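Exocyst complex component EXO70 (Saccharomyces cerevisiae, PDB 2B1E) helps tether secretory vesicles to sites of exocytosis as a subunit of the exocyst complex, and takes part in assembling that complex. Local coordinates at residues A[18-29]-A[41-51]; A[82-90]-A[126-135]. One frame throughout, in Å; residues are numbered along the deposited sequence.

Contact 1: residues A[18-29]-A[41-51]; sequences LANEASKYEIIL and YTQVVHKLDDM
An antiparallel pair of helices near the N-terminal tip of the long helical rod forms this contact, Leu18–Leu29 meeting Tyr41–Met51 with axes 10.2 Å apart at closest and 156° between their directions. Packing is of the knobs-into-holes kind. Leu29 is one knob, set among Tyr41, Val44, Val45 and Leu48. Its two methyls divide the work: CD2 lies over the centre of the Tyr41 ring in a CH-pi contact, 3.6 Å from the centroid, while CD1 meets CD1 of Leu48 tip to tip at 3.6 Å. The CG of Leu29 rests on Val44 CG1 at 3.6 Å. Tyr41 has its CG anti to the backbone N (chi1 -172°), which swings the ring back across the end of Leu29; a water then joins its OH, 2.7 Å away, to the carbonyl O of Leu29.

Tyr25 is the second knob, among Val44, Lys47, Leu48 and Met51. Its CB presses on Val44 CG1 at 3.7 Å, and the bent chain of Lys47 passes by the ring, CD reaching the phenol OH. Farther along, Met51 stretches out as far as SD and then turns at chi3 (-74°), bringing CE to the ring edge of Tyr25 and to 3.9 Å from Glu21 CB, with SD beside the backbone O of Leu18.

Helix 66-94 packs against the pair, touching Leu18, Leu29, Tyr41 and Leu48, and its Arg81 forms a salt bridge with Glu26. Helix 117-132 meets Thr42 and Val45 of the second helix.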
loop_
_atom_site.group_PDB
_atom_site.type_symbol
_atom_site.label_atom_id
_atom_site.label_comp_id
_atom_site.label_asym_id
_atom_site.label_seq_id
_atom_site.Cartn_x
_atom_site.Cartn_y
_atom_site.Cartn_z
ATOM N N LEU A 18 19.434 44.651 58.244
ATOM C CA LEU A 18 19.220 43.796 57.074
ATOM C C LEU A 18 18.922 42.371 57.538
ATOM O O LEU A 18 18.083 41.677 56.957
ATOM C CB LEU A 18 20.462 43.784 56.177
ATOM C CG LEU A 18 20.787 45.092 55.446
ATOM C CD1 LEU A 18 22.100 44.965 54.697
ATOM C CD2 LEU A 18 19.653 45.420 54.491
ATOM N N ALA A 19 19.628 41.941 58.581
ATOM C CA ALA A 19 19.449 40.607 59.133
ATOM C C ALA A 19 18.015 40.489 59.623
ATOM O O ALA A 19 17.329 39.510 59.336
ATOM C CB ALA A 19 20.427 40.385 60.287
ATOM N N ASN A 20 17.551 41.500 60.352
ATOM C CA ASN A 20 16.179 41.476 60.854
ATOM C C ASN A 20 15.197 41.338 59.691
ATOM O O ASN A 20 14.275 40.525 59.747
ATOM C CB ASN A 20 15.873 42.749 61.649
ATOM C CG ASN A 20 14.491 42.720 62.274
ATOM O OD1 ASN A 20 14.172 41.824 63.056
ATOM N ND2 ASN A 20 13.664 43.697 61.930
ATOM N N GLU A 21 15.392 42.128 58.638
ATOM C CA GLU A 21 14.523 42.062 57.462
ATOM C C GLU A 21 14.537 40.664 56.857
ATOM O O GLU A 21 13.492 40.114 56.520
ATOM C CB GLU A 21 14.972 43.063 56.395
ATOM C CG GLU A 21 14.853 44.505 56.818
ATOM C CD GLU A 21 13.413 44.926 56.976
ATOM O OE1 GLU A 21 12.654 44.794 55.991
ATOM O OE2 GLU A 21 13.040 45.385 58.077
ATOM N N ALA A 22 15.727 40.095 56.705
ATOM C CA ALA A 22 15.840 38.753 56.148
ATOM C C ALA A 22 15.093 37.743 57.012
ATOM O O ALA A 22 14.453 36.827 56.484
ATOM C CB ALA A 22 17.293 38.353 56.028
ATOM N N SER A 23 15.179 37.908 58.334
ATOM C CA SER A 23 14.511 37.009 59.277
ATOM C C SER A 23 13.006 37.044 59.076
ATOM O O SER A 23 12.326 36.011 59.143
ATOM C CB SER A 23 14.829 37.398 60.723
ATOM O OG SER A 23 16.147 37.026 61.085
ATOM N N LYS A 24 12.486 38.237 58.825
ATOM C CA LYS A 24 11.060 38.388 58.604
ATOM C C LYS A 24 10.658 37.708 57.301
ATOM O O LYS A 24 9.597 37.084 57.216
ATOM C CB LYS A 24 10.681 39.875 58.596
ATOM C CG LYS A 24 10.912 40.549 59.958
ATOM C CD LYS A 24 10.277 41.931 60.051
ATOM C CE LYS A 24 11.002 42.943 59.172
ATOM N NZ LYS A 24 10.367 44.293 59.208
ATOM N N TYR A 25 11.513 37.801 56.284
ATOM C CA TYR A 25 11.193 37.179 55.008
ATOM C C TYR A 25 11.216 35.663 55.138
ATOM O O TYR A 25 10.432 34.965 54.483
ATOM C CB TYR A 25 12.174 37.618 53.913
ATOM C CG TYR A 25 12.051 39.073 53.532
ATOM C CD1 TYR A 25 10.806 39.644 53.288
ATOM C CD2 TYR A 25 13.181 39.880 53.418
ATOM C CE1 TYR A 25 10.683 40.990 52.944
ATOM C CE2 TYR A 25 13.074 41.230 53.069
ATOM C CZ TYR A 25 11.823 41.777 52.836
ATOM O OH TYR A 25 11.711 43.107 52.506
ATOM N N GLU A 26 12.116 35.142 55.967
ATOM C CA GLU A 26 12.173 33.696 56.133
ATOM C C GLU A 26 10.900 33.174 56.795
ATOM O O GLU A 26 10.415 32.091 56.466
ATOM C CB GLU A 26 13.378 33.264 56.963
ATOM C CG GLU A 26 13.445 31.738 57.096
ATOM C CD GLU A 26 14.807 31.216 57.514
ATOM O OE1 GLU A 26 15.044 29.991 57.376
ATOM O OE2 GLU A 26 15.637 32.017 57.985
ATOM N N ILE A 27 10.369 33.942 57.739
ATOM C CA ILE A 27 9.152 33.538 58.427
ATOM C C ILE A 27 8.021 33.447 57.408
ATOM O O ILE A 27 7.223 32.503 57.416
ATOM C CB ILE A 27 8.813 34.540 59.567
ATOM C CG1 ILE A 27 9.842 34.371 60.692
ATOM C CG2 ILE A 27 7.386 34.309 60.075
ATOM C CD1 ILE A 27 9.726 35.364 61.840
ATOM N N ILE A 28 7.961 34.418 56.509
ATOM C CA ILE A 28 6.926 34.410 55.477
ATOM C C ILE A 28 7.093 33.177 54.590
ATOM O O ILE A 28 6.153 32.385 54.393
ATOM C CB ILE A 28 7.010 35.677 54.600
ATOM C CG1 ILE A 28 6.742 36.919 55.456
ATOM C CG2 ILE A 28 6.000 35.586 53.459
ATOM C CD1 ILE A 28 6.814 38.230 54.693
ATOM N N LEU A 29 8.300 33.014 54.060
ATOM C CA LEU A 29 8.597 31.888 53.181
ATOM C C LEU A 29 8.327 30.531 53.847
ATOM O O LEU A 29 7.943 29.572 53.176
ATOM C CB LEU A 29 10.056 31.965 52.716
ATOM C CG LEU A 29 10.390 33.113 51.754
ATOM C CD1 LEU A 29 11.898 33.193 51.554
ATOM C CD2 LEU A 29 9.677 32.892 50.406
ATOM N N TYR A 41 5.451 34.662 46.767
ATOM C CA TYR A 41 6.559 33.835 47.226
ATOM C C TYR A 41 7.811 34.143 46.396
ATOM O O TYR A 41 8.866 34.435 46.955
ATOM C CB TYR A 41 6.184 32.343 47.120
ATOM C CG TYR A 41 7.184 31.375 47.737
ATOM C CD1 TYR A 41 6.999 30.861 49.028
ATOM C CD2 TYR A 41 8.305 30.958 47.020
ATOM C CE1 TYR A 41 7.906 29.953 49.582
ATOM C CE2 TYR A 41 9.216 30.059 47.561
ATOM C CZ TYR A 41 9.014 29.559 48.839
ATOM O OH TYR A 41 9.929 28.676 49.364
ATOM N N THR A 42 7.714 34.090 45.072
ATOM C CA THR A 42 8.894 34.386 44.265
ATOM C C THR A 42 9.334 35.828 44.460
ATOM O O THR A 42 10.513 36.152 44.287
ATOM C CB THR A 42 8.672 34.154 42.763
ATOM O OG1 THR A 42 7.584 34.961 42.303
ATOM C CG2 THR A 42 8.394 32.680 42.482
ATOM N N GLN A 43 8.390 36.695 44.819
ATOM C CA GLN A 43 8.724 38.095 45.039
ATOM C C GLN A 43 9.600 38.230 46.282
ATOM O O GLN A 43 10.530 39.044 46.319
ATOM C CB GLN A 43 7.455 38.933 45.202
ATOM C CG GLN A 43 7.728 40.419 45.156
ATOM C CD GLN A 43 8.526 40.807 43.921
ATOM O OE1 GLN A 43 8.130 40.511 42.783
ATOM N NE2 GLN A 43 9.660 41.470 44.137
ATOM N N VAL A 44 9.308 37.444 47.312
ATOM C CA VAL A 44 10.124 37.500 48.518
ATOM C C VAL A 44 11.522 36.949 48.226
ATOM O O VAL A 44 12.526 37.489 48.696
ATOM C CB VAL A 44 9.484 36.713 49.669
ATOM C CG1 VAL A 44 10.484 36.571 50.816
ATOM C CG2 VAL A 44 8.235 37.442 50.153
ATOM N N VAL A 45 11.601 35.877 47.445
ATOM C CA VAL A 45 12.909 35.331 47.111
ATOM C C VAL A 45 13.690 36.403 46.325
ATOM O O VAL A 45 14.894 36.557 46.511
ATOM C CB VAL A 45 12.778 34.041 46.285
ATOM C CG1 VAL A 45 14.156 33.485 45.961
ATOM C CG2 VAL A 45 11.981 32.992 47.089
ATOM N N HIS A 46 13.009 37.150 45.456
ATOM C CA HIS A 46 13.691 38.204 44.692
ATOM C C HIS A 46 14.269 39.253 45.660
ATOM O O HIS A 46 15.380 39.746 45.457
ATOM C CB HIS A 46 12.735 38.912 43.706
ATOM C CG HIS A 46 12.375 38.101 42.495
ATOM N ND1 HIS A 46 13.296 37.356 41.793
ATOM C CD2 HIS A 46 11.197 37.953 41.840
ATOM C CE1 HIS A 46 12.702 36.783 40.760
ATOM N NE2 HIS A 46 11.428 37.129 40.766
ATOM N N LYS A 47 13.512 39.603 46.697
ATOM C CA LYS A 47 13.985 40.582 47.678
ATOM C C LYS A 47 15.299 40.115 48.296
ATOM O O LYS A 47 16.232 40.892 48.454
ATOM C CB LYS A 47 12.956 40.781 48.798
ATOM C CG LYS A 47 11.742 41.630 48.430
ATOM C CD LYS A 47 12.040 43.112 48.595
ATOM C CE LYS A 47 10.807 43.966 48.332
ATOM N NZ LYS A 47 11.087 45.414 48.572
ATOM N N LEU A 48 15.364 38.836 48.653
ATOM C CA LEU A 48 16.569 38.276 49.266
ATOM C C LEU A 48 17.742 38.305 48.294
ATOM O O LEU A 48 18.871 38.651 48.659
ATOM C CB LEU A 48 16.303 36.839 49.708
ATOM C CG LEU A 48 15.235 36.659 50.789
ATOM C CD1 LEU A 48 14.874 35.184 50.893
ATOM C CD2 LEU A 48 15.731 37.194 52.125
ATOM N N ASP A 49 17.454 37.919 47.057
ATOM C CA ASP A 49 18.438 37.880 45.996
ATOM C C ASP A 49 19.016 39.275 45.776
ATOM O O ASP A 49 20.238 39.455 45.726
ATOM C CB ASP A 49 17.776 37.379 44.712
ATOM C CG ASP A 49 18.642 36.399 43.960
ATOM O OD1 ASP A 49 19.826 36.254 44.335
ATOM O OD2 ASP A 49 18.143 35.776 42.997
ATOM N N ASP A 50 18.131 40.264 45.662
ATOM C CA ASP A 50 18.562 41.639 45.451
ATOM C C ASP A 50 19.308 42.158 46.684
ATOM O O ASP A 50 20.303 42.869 46.549
ATOM C CB ASP A 50 17.354 42.519 45.109
ATOM C CG ASP A 50 16.730 42.147 43.761
ATOM O OD1 ASP A 50 15.635 42.659 43.441
ATOM O OD2 ASP A 50 17.337 41.336 43.019
ATOM N N MET A 51 18.858 41.786 47.879
ATOM C CA MET A 51 19.541 42.226 49.101
ATOM C C MET A 51 20.967 41.677 49.086
ATOM O O MET A 51 21.926 42.409 49.324
ATOM C CB MET A 51 18.810 41.727 50.361
ATOM C CG MET A 51 19.432 42.210 51.684
ATOM S SD MET A 51 18.629 41.563 53.198
ATOM C CE MET A 51 17.126 42.563 53.163
HETATM O O HOH W 1 9.583 27.744 51.921
#

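Contact 2: residues A[82-90]-A[126-135]; sequences SEAQLRVYF and ILDYFHGNSE
This is a buried helix-to-helix contact between Ser82–Phe90 of helix 66-94 and the C-terminal end of helix 117-132, extended by the turn that leads to Glu135. The helical segments are 11.1 Å apart at closest and run 143° to one another, with a polar cluster at one end and apolar packing at the other. Tyr129 OH donates to Glu83 OE1 at 2.5 Å, on the anti lone pair, the carboxylate turned 76° from the ring. Leu86 CD1 lies over one face of that ring, 4.0 Å from its centroid, and Asn133 ND2 stands above the opposite face.

Arg87 runs extended from CG to NE across Phe130, its guanidinium 27° from the ring plane. Its NH2 donates a nearly straight hydrogen bond, part of a salt bridge, to the syn lone pair of Glu135 OE1 at 2.8 Å, the two flat groups almost coplanar. One water links NH2 to the carboxylates of Glu83 and Glu135, whose OE2 atoms are only 3.8 Å apart; another joins NE to Glu135 OE1 over the face of Phe130. An alanine replacing Arg87 would probably leave the Glu135 carboxylate without its charged mate and freer to turn, and the two neighbouring acids without a cation beside them.

At the apolar end, Ile126 CG2 touches Phe90 CD1 at 3.5 Å and Leu127 CD2 meets Phe90 CZ at 3.9 Å, while helix 136-155 adds Ile139 to Phe90, Leu127 and Phe130. Glu135 is the N-cap residue of that helix, so the contact is an antiparallel helix packing closed by a salt bridge to an N-cap residue, within the rod of successive helical bundles that characterises the EXO70 family.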
loop_
_atom_site.group_PDB
_atom_site.type_symbol
_atom_site.label_atom_id
_atom_site.label_comp_id
_atom_site.label_asym_id
_atom_site.label_seq_id
_atom_site.Cartn_x
_atom_site.Cartn_y
_atom_site.Cartn_z
ATOM N N SER A 82 14.489 27.931 49.280
ATOM C CA SER A 82 13.256 28.402 48.680
ATOM C C SER A 82 13.138 28.005 47.208
ATOM O O SER A 82 12.055 27.633 46.741
ATOM C CB SER A 82 13.153 29.920 48.842
ATOM O OG SER A 82 13.225 30.274 50.212
ATOM N N GLU A 83 14.245 28.075 46.473
ATOM C CA GLU A 83 14.216 27.699 45.068
ATOM C C GLU A 83 14.031 26.186 44.923
ATOM O O GLU A 83 13.394 25.724 43.981
ATOM C CB GLU A 83 15.493 28.192 44.360
ATOM C CG GLU A 83 15.440 29.704 44.105
ATOM C CD GLU A 83 16.725 30.307 43.531
ATOM O OE1 GLU A 83 16.678 31.471 43.091
ATOM O OE2 GLU A 83 17.773 29.643 43.527
ATOM N N ALA A 84 14.566 25.416 45.869
ATOM C CA ALA A 84 14.416 23.966 45.811
ATOM C C ALA A 84 12.926 23.642 45.984
ATOM O O ALA A 84 12.409 22.705 45.383
ATOM C CB ALA A 84 15.252 23.301 46.912
ATOM N N GLN A 85 12.241 24.438 46.794
ATOM C CA GLN A 85 10.812 24.248 47.025
ATOM C C GLN A 85 10.020 24.565 45.756
ATOM O O GLN A 85 8.997 23.928 45.469
ATOM C CB GLN A 85 10.354 25.142 48.182
ATOM C CG GLN A 85 8.854 25.142 48.432
ATOM C CD GLN A 85 8.280 23.753 48.640
ATOM O OE1 GLN A 85 8.806 22.958 49.429
ATOM N NE2 GLN A 85 7.190 23.453 47.938
ATOM N N LEU A 86 10.499 25.554 45.002
ATOM C CA LEU A 86 9.866 25.937 43.750
ATOM C C LEU A 86 9.948 24.787 42.757
ATOM O O LEU A 86 9.017 24.556 41.988
ATOM C CB LEU A 86 10.541 27.185 43.174
ATOM C CG LEU A 86 10.130 28.471 43.898
ATOM C CD1 LEU A 86 11.013 29.617 43.440
ATOM C CD2 LEU A 86 8.664 28.767 43.618
ATOM N N ARG A 87 11.062 24.063 42.782
ATOM C CA ARG A 87 11.234 22.930 41.889
ATOM C C ARG A 87 10.317 21.784 42.291
ATOM O O ARG A 87 9.709 21.153 41.436
ATOM C CB ARG A 87 12.683 22.448 41.895
ATOM C CG ARG A 87 13.649 23.431 41.273
ATOM C CD ARG A 87 15.058 22.854 41.176
ATOM N NE ARG A 87 16.011 23.943 41.022
ATOM C CZ ARG A 87 16.684 24.493 42.027
ATOM N NH1 ARG A 87 16.526 24.043 43.266
ATOM N NH2 ARG A 87 17.490 25.521 41.794
ATOM N N VAL A 88 10.241 21.504 43.590
ATOM C CA VAL A 88 9.368 20.439 44.092
ATOM C C VAL A 88 7.926 20.730 43.664
ATOM O O VAL A 88 7.198 19.857 43.177
ATOM C CB VAL A 88 9.407 20.365 45.656
ATOM C CG1 VAL A 88 8.332 19.401 46.158
ATOM C CG2 VAL A 88 10.776 19.905 46.118
ATOM N N TYR A 89 7.525 21.976 43.853
ATOM C CA TYR A 89 6.179 22.427 43.513
ATOM C C TYR A 89 5.921 22.298 42.008
ATOM O O TYR A 89 4.831 21.904 41.583
ATOM C CB TYR A 89 6.016 23.888 43.940
ATOM C CG TYR A 89 4.585 24.363 44.023
ATOM C CD1 TYR A 89 3.807 24.093 45.144
ATOM C CD2 TYR A 89 4.022 25.117 42.994
ATOM C CE1 TYR A 89 2.501 24.567 45.248
ATOM C CE2 TYR A 89 2.730 25.595 43.082
ATOM C CZ TYR A 89 1.972 25.319 44.216
ATOM O OH TYR A 89 0.706 25.826 44.323
ATOM N N PHE A 90 6.926 22.665 41.217
ATOM C CA PHE A 90 6.864 22.597 39.757
ATOM C C PHE A 90 6.640 21.145 39.312
ATOM O O PHE A 90 5.733 20.840 38.529
ATOM C CB PHE A 90 8.190 23.123 39.186
ATOM C CG PHE A 90 8.225 23.248 37.675
ATOM C CD1 PHE A 90 7.539 24.274 37.020
ATOM C CD2 PHE A 90 9.015 22.383 36.913
ATOM C CE1 PHE A 90 7.649 24.439 35.626
ATOM C CE2 PHE A 90 9.130 22.537 35.523
ATOM C CZ PHE A 90 8.446 23.569 34.882
ATOM N N ILE A 126 6.966 29.727 37.095
ATOM C CA ILE A 126 8.172 29.113 37.620
ATOM C C ILE A 126 9.251 29.028 36.543
ATOM O O ILE A 126 10.432 29.250 36.823
ATOM C CB ILE A 126 7.849 27.727 38.247
ATOM C CG1 ILE A 126 6.995 27.934 39.506
ATOM C CG2 ILE A 126 9.149 26.987 38.634
ATOM C CD1 ILE A 126 6.448 26.643 40.108
ATOM N N LEU A 127 8.851 28.730 35.310
ATOM C CA LEU A 127 9.806 28.687 34.205
ATOM C C LEU A 127 10.436 30.059 34.049
ATOM O O LEU A 127 11.652 30.182 33.894
ATOM C CB LEU A 127 9.110 28.313 32.898
ATOM C CG LEU A 127 8.829 26.823 32.757
ATOM C CD1 LEU A 127 7.789 26.614 31.681
ATOM C CD2 LEU A 127 10.132 26.074 32.447
ATOM N N ASP A 128 9.597 31.093 34.075
ATOM C CA ASP A 128 10.084 32.460 33.951
ATOM C C ASP A 128 10.988 32.820 35.119
ATOM O O ASP A 128 12.011 33.484 34.947
ATOM C CB ASP A 128 8.922 33.450 33.876
ATOM C CG ASP A 128 8.290 33.503 32.490
ATOM O OD1 ASP A 128 9.038 33.526 31.486
ATOM O OD2 ASP A 128 7.049 33.540 32.404
ATOM N N TYR A 129 10.613 32.388 36.314
ATOM C CA TYR A 129 11.451 32.667 37.473
ATOM C C TYR A 129 12.866 32.107 37.240
ATOM O O TYR A 129 13.868 32.812 37.390
ATOM C CB TYR A 129 10.874 32.007 38.732
ATOM C CG TYR A 129 11.783 32.184 39.937
ATOM C CD1 TYR A 129 11.706 33.327 40.739
ATOM C CD2 TYR A 129 12.775 31.238 40.228
ATOM C CE1 TYR A 129 12.601 33.524 41.800
ATOM C CE2 TYR A 129 13.660 31.427 41.271
ATOM C CZ TYR A 129 13.570 32.567 42.052
ATOM O OH TYR A 129 14.469 32.735 43.073
ATOM N N PHE A 130 12.957 30.833 36.879
ATOM C CA PHE A 130 14.273 30.236 36.689
ATOM C C PHE A 130 15.017 30.695 35.442
ATOM O O PHE A 130 16.254 30.709 35.424
ATOM C CB PHE A 130 14.177 28.715 36.759
ATOM C CG PHE A 130 14.028 28.196 38.165
ATOM C CD1 PHE A 130 15.059 28.367 39.094
ATOM C CD2 PHE A 130 12.855 27.570 38.571
ATOM C CE1 PHE A 130 14.919 27.923 40.412
ATOM C CE2 PHE A 130 12.707 27.124 39.878
ATOM C CZ PHE A 130 13.740 27.301 40.802
ATOM N N HIS A 131 14.286 31.068 34.399
ATOM C CA HIS A 131 14.953 31.577 33.206
ATOM C C HIS A 131 15.500 32.941 33.604
ATOM O O HIS A 131 16.543 33.368 33.124
ATOM C CB HIS A 131 13.968 31.697 32.039
ATOM C CG HIS A 131 13.791 30.419 31.279
ATOM N ND1 HIS A 131 14.662 30.019 30.287
ATOM C CD2 HIS A 131 12.895 29.413 31.421
ATOM C CE1 HIS A 131 14.311 28.822 29.853
ATOM N NE2 HIS A 131 13.242 28.431 30.526
ATOM N N GLY A 132 14.800 33.606 34.517
ATOM C CA GLY A 132 15.243 34.909 34.977
ATOM C C GLY A 132 16.444 34.853 35.906
ATOM O O GLY A 132 17.163 35.850 36.066
ATOM N N ASN A 133 16.675 33.693 36.516
ATOM C CA ASN A 133 17.793 33.522 37.443
ATOM C C ASN A 133 18.893 32.584 36.965
ATOM O O ASN A 133 19.426 31.790 37.745
ATOM C CB ASN A 133 17.286 33.042 38.802
ATOM C CG ASN A 133 16.735 34.170 39.637
ATOM O OD1 ASN A 133 17.475 35.070 40.048
ATOM N ND2 ASN A 133 15.427 34.139 39.891
ATOM N N SER A 134 19.224 32.670 35.683
ATOM C CA SER A 134 20.290 31.849 35.114
ATOM C C SER A 134 20.136 30.354 35.340
ATOM O O SER A 134 21.126 29.646 35.501
ATOM C CB SER A 134 21.641 32.296 35.676
ATOM O OG SER A 134 21.866 33.665 35.383
ATOM N N GLU A 135 18.902 29.870 35.365
ATOM C CA GLU A 135 18.680 28.448 35.536
ATOM C C GLU A 135 17.722 27.955 34.473
ATOM O O GLU A 135 17.010 26.970 34.661
ATOM C CB GLU A 135 18.151 28.141 36.941
ATOM C CG GLU A 135 19.249 28.133 37.989
ATOM C CD GLU A 135 18.798 27.549 39.307
ATOM O OE1 GLU A 135 18.116 26.500 39.297
ATOM O OE2 GLU A 135 19.135 28.133 40.358
HETATM O O HOH W 2 18.992 27.143 43.435
HETATM O O HOH W 3 15.740 25.125 38.461
#

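Contacts 1 and 2 are neighbours in the N-terminal part of the rod, their centres about 16 Å apart and on the same side of the chain's centre. They follow in series along the chain, helix 38-56 of contact 1 leading on to helix 66-94 of contact 2. They also touch directly: Tyr129 comes against Val45 and its ring meets that of His46 with planes about 30° apart, CE1 of Tyr129 lying 3.4 Å from His46 CE1. Tyr41 OH packs 3.4 Å from the CA of Ser82. Tyr41 and Tyr129 thus each reach from their own contact to a helix of the other, joining helix 38-56 to helices 66-94 and 117-132.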